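Local coordinates for Ras-associated and pleckstrin homology domains-containing protein 1 (Homo sapiens, PDB 4GN1), which mediates localized membrane signals, is implicated in regulating lamellipodial dynamics, and targets EVL and VASP to the leading edge, at residues S54-E59 with Q211-Y216. Sequence-based numbering, arbitrary orientation.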
loop_
_atom_site.group_PDB
_atom_site.type_symbol
_atom_site.label_atom_id
_atom_site.label_comp_id
_atom_site.label_asym_id
_atom_site.label_seq_id
_atom_site.Cartn_x
_atom_site.Cartn_y
_atom_site.Cartn_z
ATOM N N SER A 54 -13.621 -6.293 -3.777
ATOM C CA SER A 54 -14.465 -6.351 -4.956
ATOM C C SER A 54 -15.595 -5.319 -4.974
ATOM O O SER A 54 -15.882 -4.750 -6.017
ATOM C CB SER A 54 -15.039 -7.753 -5.101
ATOM O OG SER A 54 -15.498 -7.930 -6.420
ATOM N N GLU A 55 -16.230 -5.092 -3.825
ATOM C CA GLU A 55 -17.260 -4.073 -3.656
ATOM C C GLU A 55 -16.799 -2.650 -3.936
ATOM O O GLU A 55 -17.626 -1.750 -4.170
ATOM C CB GLU A 55 -17.774 -4.119 -2.224
ATOM C CG GLU A 55 -19.056 -4.910 -2.065
ATOM C CD GLU A 55 -20.205 -4.252 -2.812
ATOM O OE1 GLU A 55 -20.670 -3.171 -2.387
ATOM O OE2 GLU A 55 -20.632 -4.809 -3.838
ATOM N N LEU A 56 -15.485 -2.443 -3.892
ATOM C CA LEU A 56 -14.910 -1.117 -3.858
ATOM C C LEU A 56 -13.882 -0.919 -4.952
ATOM O O LEU A 56 -13.248 0.141 -5.023
ATOM C CB LEU A 56 -14.245 -0.898 -2.511
ATOM C CG LEU A 56 -15.160 -0.782 -1.285
ATOM C CD1 LEU A 56 -14.347 -0.742 0.010
ATOM C CD2 LEU A 56 -16.112 0.417 -1.392
ATOM N N GLN A 57 -13.703 -1.947 -5.783
ATOM C CA GLN A 57 -12.860 -1.869 -6.972
ATOM C C GLN A 57 -11.459 -1.290 -6.674
ATOM O O GLN A 57 -11.001 -0.340 -7.302
ATOM C CB GLN A 57 -13.593 -1.102 -8.088
ATOM C CG GLN A 57 -13.256 -1.540 -9.504
ATOM C CD GLN A 57 -14.027 -0.757 -10.565
ATOM O OE1 GLN A 57 -15.220 -0.983 -10.772
ATOM N NE2 GLN A 57 -13.347 0.167 -11.242
ATOM N N MET A 58 -10.776 -1.883 -5.710
ATOM C CA MET A 58 -9.434 -1.449 -5.376
ATOM C C MET A 58 -8.573 -2.660 -4.996
ATOM O O MET A 58 -9.072 -3.786 -4.908
ATOM C CB MET A 58 -9.496 -0.409 -4.238
ATOM C CG MET A 58 -10.116 -0.969 -2.971
ATOM S SD MET A 58 -10.254 0.192 -1.606
ATOM C CE MET A 58 -11.780 1.017 -2.041
ATOM N N GLU A 59 -7.285 -2.456 -4.755
ATOM C CA GLU A 59 -6.448 -3.608 -4.459
ATOM C C GLU A 59 -5.222 -3.218 -3.663
ATOM O O GLU A 59 -4.768 -2.083 -3.758
ATOM C CB GLU A 59 -6.015 -4.282 -5.759
ATOM C CG GLU A 59 -5.058 -3.431 -6.568
ATOM C CD GLU A 59 -4.454 -4.151 -7.761
ATOM O OE1 GLU A 59 -5.151 -5.025 -8.364
ATOM O OE2 GLU A 59 -3.280 -3.802 -8.094
ATOM N N GLN A 211 -15.879 -3.593 4.075
ATOM C CA GLN A 211 -15.870 -4.412 2.870
ATOM C C GLN A 211 -16.869 -3.930 1.824
ATOM O O GLN A 211 -16.926 -4.485 0.737
ATOM C CB GLN A 211 -16.139 -5.883 3.224
ATOM C CG GLN A 211 -15.008 -6.557 3.992
ATOM C CD GLN A 211 -13.762 -6.740 3.139
ATOM O OE1 GLN A 211 -13.839 -7.248 2.009
ATOM N NE2 GLN A 211 -12.612 -6.297 3.658
ATOM N N LYS A 212 -17.649 -2.907 2.154
ATOM C CA LYS A 212 -18.608 -2.311 1.219
ATOM C C LYS A 212 -18.639 -0.795 1.402
ATOM O O LYS A 212 -17.802 -0.246 2.127
ATOM C CB LYS A 212 -20.015 -2.925 1.376
ATOM C CG LYS A 212 -20.559 -2.890 2.788
ATOM C CD LYS A 212 -22.026 -3.279 2.863
ATOM C CE LYS A 212 -22.558 -3.039 4.280
ATOM N NZ LYS A 212 -24.014 -2.702 4.317
ATOM N N LYS A 213 -19.594 -0.129 0.745
ATOM C CA LYS A 213 -19.603 1.333 0.662
ATOM C C LYS A 213 -19.679 1.926 2.056
ATOM O O LYS A 213 -20.519 1.533 2.873
ATOM C CB LYS A 213 -20.762 1.865 -0.199
ATOM C CG LYS A 213 -20.742 1.448 -1.670
ATOM C CD LYS A 213 -19.912 2.378 -2.563
ATOM C CE LYS A 213 -19.998 1.975 -4.034
ATOM N NZ LYS A 213 -19.219 0.738 -4.353
ATOM N N SER A 214 -18.788 2.862 2.332
ATOM C CA SER A 214 -18.768 3.500 3.627
ATOM C C SER A 214 -18.167 4.882 3.474
ATOM O O SER A 214 -17.217 5.083 2.693
ATOM C CB SER A 214 -17.989 2.649 4.665
ATOM O OG SER A 214 -18.109 3.173 5.982
ATOM N N GLN A 215 -18.753 5.818 4.215
ATOM C CA GLN A 215 -18.288 7.201 4.308
ATOM C C GLN A 215 -16.905 7.334 4.996
ATOM O O GLN A 215 -16.253 8.376 4.865
ATOM C CB GLN A 215 -19.351 8.065 5.036
ATOM C CG GLN A 215 -19.639 7.602 6.472
ATOM C CD GLN A 215 -20.772 8.334 7.195
ATOM O OE1 GLN A 215 -21.209 7.893 8.250
ATOM N NE2 GLN A 215 -21.243 9.440 6.638
ATOM N N TYR A 216 -16.485 6.286 5.716
ATOM C CA TYR A 216 -15.207 6.241 6.457
ATOM C C TYR A 216 -14.044 5.751 5.589
ATOM O O TYR A 216 -12.900 5.650 6.036
ATOM C CB TYR A 216 -15.331 5.364 7.707
ATOM C CG TYR A 216 -16.518 5.683 8.574
ATOM C CD1 TYR A 216 -17.461 4.710 8.874
ATOM C CD2 TYR A 216 -16.709 6.965 9.086
ATOM C CE1 TYR A 216 -18.560 4.985 9.668
ATOM C CE2 TYR A 216 -17.806 7.253 9.878
ATOM C CZ TYR A 216 -18.730 6.254 10.164
ATOM O OH TYR A 216 -19.833 6.540 10.943
HETATM O O HOH W 1 -15.915 -6.692 -1.592
#
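Glu-55 and Leu-56 meet the backbone of Gln-211 to Lys-213 and the tip of Lys-213, burying 250 Å² over both sides. The polar part holds a water bridge and one close approach. The water accepts from Glu-55 N at 2.8 Å and donates only weakly to Gln-211 O. On the other flank, Lys-213 bends at chi2 (-87°) and again at chi4 (-74°), a double fold that brings NZ back to 3.0 Å from Glu-55 O. Its ammonium also lies 4.6 Å from Glu-55 OE1, too far for charged contact but close enough for a possible electrostatic attraction.

The rest is van der Waals packing, in which aliphatic carbons meet mainly backbone. Glu-55 CB lies 3.1 Å from Gln-211 O, and the bent glutamate chain runs alongside Lys-212 in the same direction, its OE1 3.8 Å from Lys-212 CB, while the lysine amine leads away. Buried Leu-56 reaches across with its branch end, setting CD2 4.0 Å from Lys-212 C; it also packs on Lys-206 and Ile-217. The Leu-56 carbonyl accepts a hydrogen bond from the hydroxyl of Tyr-191, a tyrosine that ABL1 phosphorylates, unmodified in this structure. The amide of Gln-211 turns elsewhere, bonding Asn-81 through OE1 and Pro-208 through NE2.

Residues 54-57 form the tight turn between strands 47-53 and 58-61, where Gln-57 and Met-58 both face Val-53 in a G1 beta bulge. The contact therefore sets a bulged hairpin turn of the ubiquitin-like Ras-association domain against the loop between strands 202-206 and 218-221 of the PH domain, forming part of the surface interface between the two domains.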